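Paenibacillus xanthan lyase (Paenibacillus, PDB 6F2P) is a lyase that cleaves the polysaccharide xanthan, and has several bound calcium ions spread along its multidomain chain. Local coordinates at residues Y819-R824 with F896-T901; T841-A846 with G863-T868. One frame throughout, in Å; residues are numbered along the deposited sequence.

Interaction 1. Residues Y819-R824 with F896-T901; sequences YDVKSR and FSLVST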
loop_
_atom_site.group_PDB
_atom_site.type_symbol
_atom_site.label_atom_id
_atom_site.label_comp_id
_atom_site.label_asym_id
_atom_site.label_seq_id
_atom_site.Cartn_x
_atom_site.Cartn_y
_atom_site.Cartn_z
ATOM N N TYR A 819 -7.316 29.181 19.779
ATOM C CA TYR A 819 -8.272 29.853 18.916
ATOM C C TYR A 819 -9.708 29.667 19.388
ATOM O O TYR A 819 -10.095 28.609 19.893
ATOM C CB TYR A 819 -8.135 29.368 17.466
ATOM C CG TYR A 819 -6.762 29.577 16.870
ATOM C CD1 TYR A 819 -6.386 30.808 16.347
ATOM C CD2 TYR A 819 -5.838 28.544 16.834
ATOM C CE1 TYR A 819 -5.130 31.001 15.807
ATOM C CE2 TYR A 819 -4.578 28.728 16.294
ATOM C CZ TYR A 819 -4.229 29.954 15.783
ATOM O OH TYR A 819 -2.972 30.129 15.247
ATOM N N ASP A 820 -10.491 30.723 19.224
ATOM C CA ASP A 820 -11.924 30.658 19.427
ATOM C C ASP A 820 -12.517 30.023 18.162
ATOM O O ASP A 820 -12.270 30.492 17.048
ATOM C CB ASP A 820 -12.449 32.078 19.644
ATOM C CG ASP A 820 -13.820 32.108 20.265
ATOM O OD1 ASP A 820 -14.228 31.088 20.861
ATOM O OD2 ASP A 820 -14.487 33.160 20.162
ATOM N N VAL A 821 -13.269 28.938 18.320
ATOM C CA VAL A 821 -13.792 28.225 17.157
ATOM C C VAL A 821 -15.206 28.655 16.786
ATOM O O VAL A 821 -16.142 28.470 17.559
ATOM C CB VAL A 821 -13.773 26.710 17.361
ATOM C CG1 VAL A 821 -14.332 26.011 16.129
ATOM C CG2 VAL A 821 -12.359 26.246 17.639
ATOM N N LYS A 822 -15.346 29.225 15.592
ATOM C CA LYS A 822 -16.634 29.694 15.092
ATOM C C LYS A 822 -17.094 28.898 13.866
ATOM O O LYS A 822 -16.282 28.382 13.094
ATOM C CB LYS A 822 -16.555 31.183 14.738
ATOM C CG LYS A 822 -16.123 32.078 15.888
ATOM C CD LYS A 822 -16.265 33.565 15.557
ATOM C CE LYS A 822 -16.178 34.409 16.824
ATOM N NZ LYS A 822 -16.288 35.879 16.585
ATOM N N SER A 823 -18.402 28.801 13.680
ATOM C CA SER A 823 -18.929 28.178 12.474
ATOM C C SER A 823 -20.045 29.030 11.897
ATOM O O SER A 823 -20.832 29.615 12.639
ATOM C CB SER A 823 -19.434 26.762 12.765
ATOM O OG SER A 823 -20.540 26.785 13.648
ATOM N N ARG A 824 -20.093 29.127 10.574
ATOM C CA ARG A 824 -21.151 29.876 9.906
ATOM C C ARG A 824 -22.211 28.896 9.441
ATOM O O ARG A 824 -21.922 27.974 8.685
ATOM C CB ARG A 824 -20.606 30.693 8.730
ATOM C CG ARG A 824 -21.624 31.618 8.086
ATOM C CD ARG A 824 -20.991 32.463 6.985
ATOM N NE ARG A 824 -21.685 33.735 6.789
ATOM C CZ ARG A 824 -22.465 34.017 5.750
ATOM N NH1 ARG A 824 -22.657 33.122 4.794
ATOM N NH2 ARG A 824 -23.051 35.203 5.662
ATOM N N PHE A 896 -15.964 26.908 8.949
ATOM C CA PHE A 896 -15.402 27.165 10.263
ATOM C C PHE A 896 -14.452 28.349 10.138
ATOM O O PHE A 896 -13.886 28.590 9.071
ATOM C CB PHE A 896 -14.610 25.962 10.775
ATOM C CG PHE A 896 -15.451 24.766 11.130
ATOM C CD1 PHE A 896 -16.186 24.746 12.302
ATOM C CD2 PHE A 896 -15.477 23.650 10.306
ATOM C CE1 PHE A 896 -16.950 23.651 12.640
ATOM C CE2 PHE A 896 -16.239 22.540 10.641
ATOM C CZ PHE A 896 -16.980 22.544 11.811
ATOM N N SER A 897 -14.291 29.089 11.226
ATOM C CA SER A 897 -13.234 30.077 11.335
ATOM C C SER A 897 -12.535 29.848 12.660
ATOM O O SER A 897 -13.181 29.526 13.648
ATOM C CB SER A 897 -13.808 31.493 11.299
ATOM O OG SER A 897 -14.347 31.802 10.029
ATOM N N LEU A 898 -11.217 29.995 12.682
ATOM C CA LEU A 898 -10.485 30.010 13.943
ATOM C C LEU A 898 -9.971 31.422 14.161
ATOM O O LEU A 898 -9.174 31.925 13.372
ATOM C CB LEU A 898 -9.310 29.035 13.924
ATOM C CG LEU A 898 -9.569 27.627 13.398
ATOM C CD1 LEU A 898 -8.323 26.779 13.586
ATOM C CD2 LEU A 898 -10.765 27.000 14.075
ATOM N N VAL A 899 -10.443 32.053 15.229
ATOM C CA VAL A 899 -10.105 33.433 15.543
ATOM C C VAL A 899 -9.155 33.460 16.733
ATOM O O VAL A 899 -9.319 32.681 17.666
ATOM C CB VAL A 899 -11.372 34.216 15.914
ATOM C CG1 VAL A 899 -11.048 35.682 16.147
ATOM C CG2 VAL A 899 -12.422 34.050 14.824
ATOM N N SER A 900 -8.160 34.345 16.705
ATOM C CA SER A 900 -7.198 34.416 17.807
ATOM C C SER A 900 -7.848 34.978 19.066
ATOM O O SER A 900 -8.892 35.627 19.005
ATOM C CB SER A 900 -5.968 35.239 17.422
ATOM O OG SER A 900 -6.346 36.516 16.947
ATOM N N THR A 901 -7.240 34.708 20.213
ATOM C CA THR A 901 -7.788 35.165 21.482
ATOM C C THR A 901 -6.727 35.949 22.241
ATOM O O THR A 901 -5.567 35.983 21.828
ATOM C CB THR A 901 -8.277 33.983 22.352
ATOM O OG1 THR A 901 -7.151 33.227 22.813
ATOM C CG2 THR A 901 -9.213 33.066 21.559
#
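L898 turns CG anti to its carbonyl carbon (chi1 -47°), and V821 places CG2 likewise anti to its own carbonyl carbon, so the two side chains lie side by side and point the same way, with V821 CG2 4.0 Å from L898 CD2. They belong to neighbouring antiparallel strands of a calcium-bearing beta-sandwich, probably of the carbohydrate-binding-module type. V821, S823, F896 and L898 share the face turned to the opposing sheet, where V821, F896 and L898 pack on F875, L877, F809, L811 and V813. F896 follows the same first torsion, and its CD1 lies 3.9 Å from S823 CB. D820, K822, S897 and V899 occupy the other face; there the extended chain of K822 crosses V899 obliquely, bringing CD to 3.9 Å from CG2 of V899. Two hydrogen-bonded pairs, D820 with V899 and K822 with S897, fix the register through four backbone bonds. The straightest runs from V899 N to D820 O, 3.0 Å with 178° at the hydrogen, in the carbonyl plane. At the far end Y819 crosses L898 at about a right angle, CB to CB 3.7 Å, while its ring presents an edge to S900 N and its OH bonds to Q815 O. T901, N-cap of helix 902-905, bonds through OG1 to T818 O and lays CG2 3.5 Å from D820 N. K822 O is approached twice: S897 N donates to it from 2.8 Å, above the carbonyl plane, and the CA-H of F896 makes a weaker contact, CA to K822 O 3.2 Å.

Interaction 2. Residues T841-A846 with G863-T868; sequences TNVGSA and GSYSFT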
loop_
_atom_site.group_PDB
_atom_site.type_symbol
_atom_site.label_atom_id
_atom_site.label_comp_id
_atom_site.label_asym_id
_atom_site.label_seq_id
_atom_site.Cartn_x
_atom_site.Cartn_y
_atom_site.Cartn_z
ATOM N N THR A 841 -12.235 15.933 22.631
ATOM C CA THR A 841 -12.570 16.858 23.705
ATOM C C THR A 841 -13.698 17.774 23.242
ATOM O O THR A 841 -13.549 18.474 22.240
ATOM C CB THR A 841 -11.352 17.746 24.048
ATOM O OG1 THR A 841 -10.234 16.927 24.411
ATOM C CG2 THR A 841 -11.677 18.715 25.179
ATOM N N ASN A 842 -14.824 17.778 23.950
ATOM C CA ASN A 842 -15.885 18.724 23.622
ATOM C C ASN A 842 -15.379 20.150 23.778
ATOM O O ASN A 842 -14.540 20.424 24.635
ATOM C CB ASN A 842 -17.114 18.519 24.502
ATOM C CG ASN A 842 -17.947 17.334 24.074
ATOM O OD1 ASN A 842 -18.885 16.946 24.764
ATOM N ND2 ASN A 842 -17.609 16.747 22.935
ATOM N N VAL A 843 -15.870 21.047 22.934
ATOM C CA VAL A 843 -15.535 22.460 23.049
ATOM C C VAL A 843 -16.813 23.260 23.204
ATOM O O VAL A 843 -17.674 23.245 22.319
ATOM C CB VAL A 843 -14.781 22.976 21.816
ATOM C CG1 VAL A 843 -14.659 24.495 21.874
ATOM C CG2 VAL A 843 -13.410 22.328 21.721
ATOM N N GLY A 844 -16.938 23.950 24.333
ATOM C CA GLY A 844 -18.128 24.726 24.623
ATOM C C GLY A 844 -19.340 23.868 24.923
ATOM O O GLY A 844 -19.227 22.652 25.078
ATOM N N SER A 845 -20.503 24.504 25.009
ATOM C CA SER A 845 -21.755 23.792 25.208
ATOM C C SER A 845 -22.399 23.485 23.856
ATOM O O SER A 845 -21.903 23.911 22.817
ATOM C CB SER A 845 -22.705 24.604 26.104
ATOM O OG SER A 845 -22.944 25.906 25.593
ATOM N N ALA A 846 -23.496 22.736 23.860
ATOM C CA ALA A 846 -24.173 22.416 22.608
ATOM C C ALA A 846 -24.931 23.636 22.108
ATOM O O ALA A 846 -25.433 24.430 22.902
ATOM C CB ALA A 846 -25.112 21.210 22.776
ATOM N N GLY A 863 -16.732 27.809 20.916
ATOM C CA GLY A 863 -15.907 27.857 22.104
ATOM C C GLY A 863 -14.432 27.900 21.781
ATOM O O GLY A 863 -14.041 27.963 20.618
ATOM N N SER A 864 -13.606 27.840 22.818
ATOM C CA SER A 864 -12.169 27.999 22.654
ATOM C C SER A 864 -11.407 26.680 22.832
ATOM O O SER A 864 -11.834 25.801 23.584
ATOM C CB SER A 864 -11.667 29.048 23.637
ATOM O OG SER A 864 -10.317 29.367 23.381
ATOM N N TYR A 865 -10.276 26.557 22.138
ATOM C CA TYR A 865 -9.472 25.343 22.163
ATOM C C TYR A 865 -8.004 25.671 21.947
ATOM O O TYR A 865 -7.657 26.562 21.163
ATOM C CB TYR A 865 -9.930 24.376 21.074
ATOM C CG TYR A 865 -9.316 22.987 21.156
ATOM C CD1 TYR A 865 -9.929 21.982 21.891
ATOM C CD2 TYR A 865 -8.137 22.679 20.483
ATOM C CE1 TYR A 865 -9.382 20.713 21.964
ATOM C CE2 TYR A 865 -7.584 21.414 20.550
ATOM C CZ TYR A 865 -8.212 20.431 21.293
ATOM O OH TYR A 865 -7.677 19.157 21.367
ATOM N N SER A 866 -7.135 24.939 22.634
ATOM C CA SER A 866 -5.707 25.184 22.517
ATOM C C SER A 866 -5.019 24.163 21.610
ATOM O O SER A 866 -4.982 22.967 21.912
ATOM C CB SER A 866 -5.055 25.218 23.896
ATOM O OG SER A 866 -3.697 25.599 23.786
ATOM N N PHE A 867 -4.491 24.650 20.490
ATOM C CA PHE A 867 -3.781 23.814 19.536
ATOM C C PHE A 867 -2.296 24.011 19.764
ATOM O O PHE A 867 -1.721 25.009 19.328
ATOM C CB PHE A 867 -4.153 24.195 18.107
ATOM C CG PHE A 867 -5.640 24.221 17.854
ATOM C CD1 PHE A 867 -6.406 25.327 18.215
ATOM C CD2 PHE A 867 -6.275 23.139 17.250
ATOM C CE1 PHE A 867 -7.777 25.353 17.981
ATOM C CE2 PHE A 867 -7.644 23.159 17.014
ATOM C CZ PHE A 867 -8.395 24.268 17.378
ATOM N N THR A 868 -1.687 23.052 20.456
ATOM C CA THR A 868 -0.320 23.187 20.954
ATOM C C THR A 868 0.698 23.097 19.830
ATOM O O THR A 868 1.739 23.755 19.863
ATOM C CB THR A 868 -0.005 22.096 21.993
ATOM O OG1 THR A 868 -0.100 20.806 21.375
ATOM C CG2 THR A 868 -0.992 22.163 23.155
#
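G863 O is held by one hydrogen bond, from V821 N of the neighbouring strand 817-826, and no hydrogen bond joins 841-846 to 863-868. What joins them is van der Waals contact between the edges of two facing sheets in the beta-sandwich, centred on V843, the buried residue of the contact. Its CG1 stands anti to the backbone N (chi1 171°) and rests on the backbone of the other strand, 3.4 Å from G863 C and 3.6 Å from S864 O. The second branch, CG2, reaches the tyrosine beside it, 3.5 Å from Y865 CD1, the two side chains crossing at about a right angle. An alanine in place of V843 would lose both methyl branches and would probably leave G863 and the Y865 ring less firmly packed against this strand. Y865 turns CG anti to its own N (chi1 -170°), which sets the ring beside V843 and T841; T841 CB meets the ring edge, 4.1 Å from CE1 of Y865. Farther round the same ring, Y865 CD2 lies over the centre of the F867 ring, 3.4 Å above its plane. F867 in turn meets Y873 edge-to-face. G863 has backbone angles that by themselves call for glycine, and a side chain there would point at V843. Strand 841-848 is the outermost strand of its five-stranded sheet, with V843 bonded through its backbone to L836 of strand 832-838, whereas strand 857-867 pairs with 817-826 in the opposing sheet; Y865 also touches I838, so the contact joins the two sheets along one side of the sandwich.

In the fold
Interaction 2 is nested in the chain loop that interaction 1 closes, and their centres are 10 Å apart. Strand 817-826 joins them: it pairs with 891-900 on one side and 857-867 on the other, the latter through the bond to G863 O already counted in interaction 2 and a second, from Y819 N to Y865 O, 3.0 Å. Packing adds to this where Y819 CD2 lies 3.5 Å from F867 CD1. Interaction 1 has a calcium ion about 10 Å from the F896 side chain, and R824 is salt-bridged to D894, itself a calcium ligand. A bound MPD molecule, probably from crystallisation, lies about 3 Å from the S897 side chain.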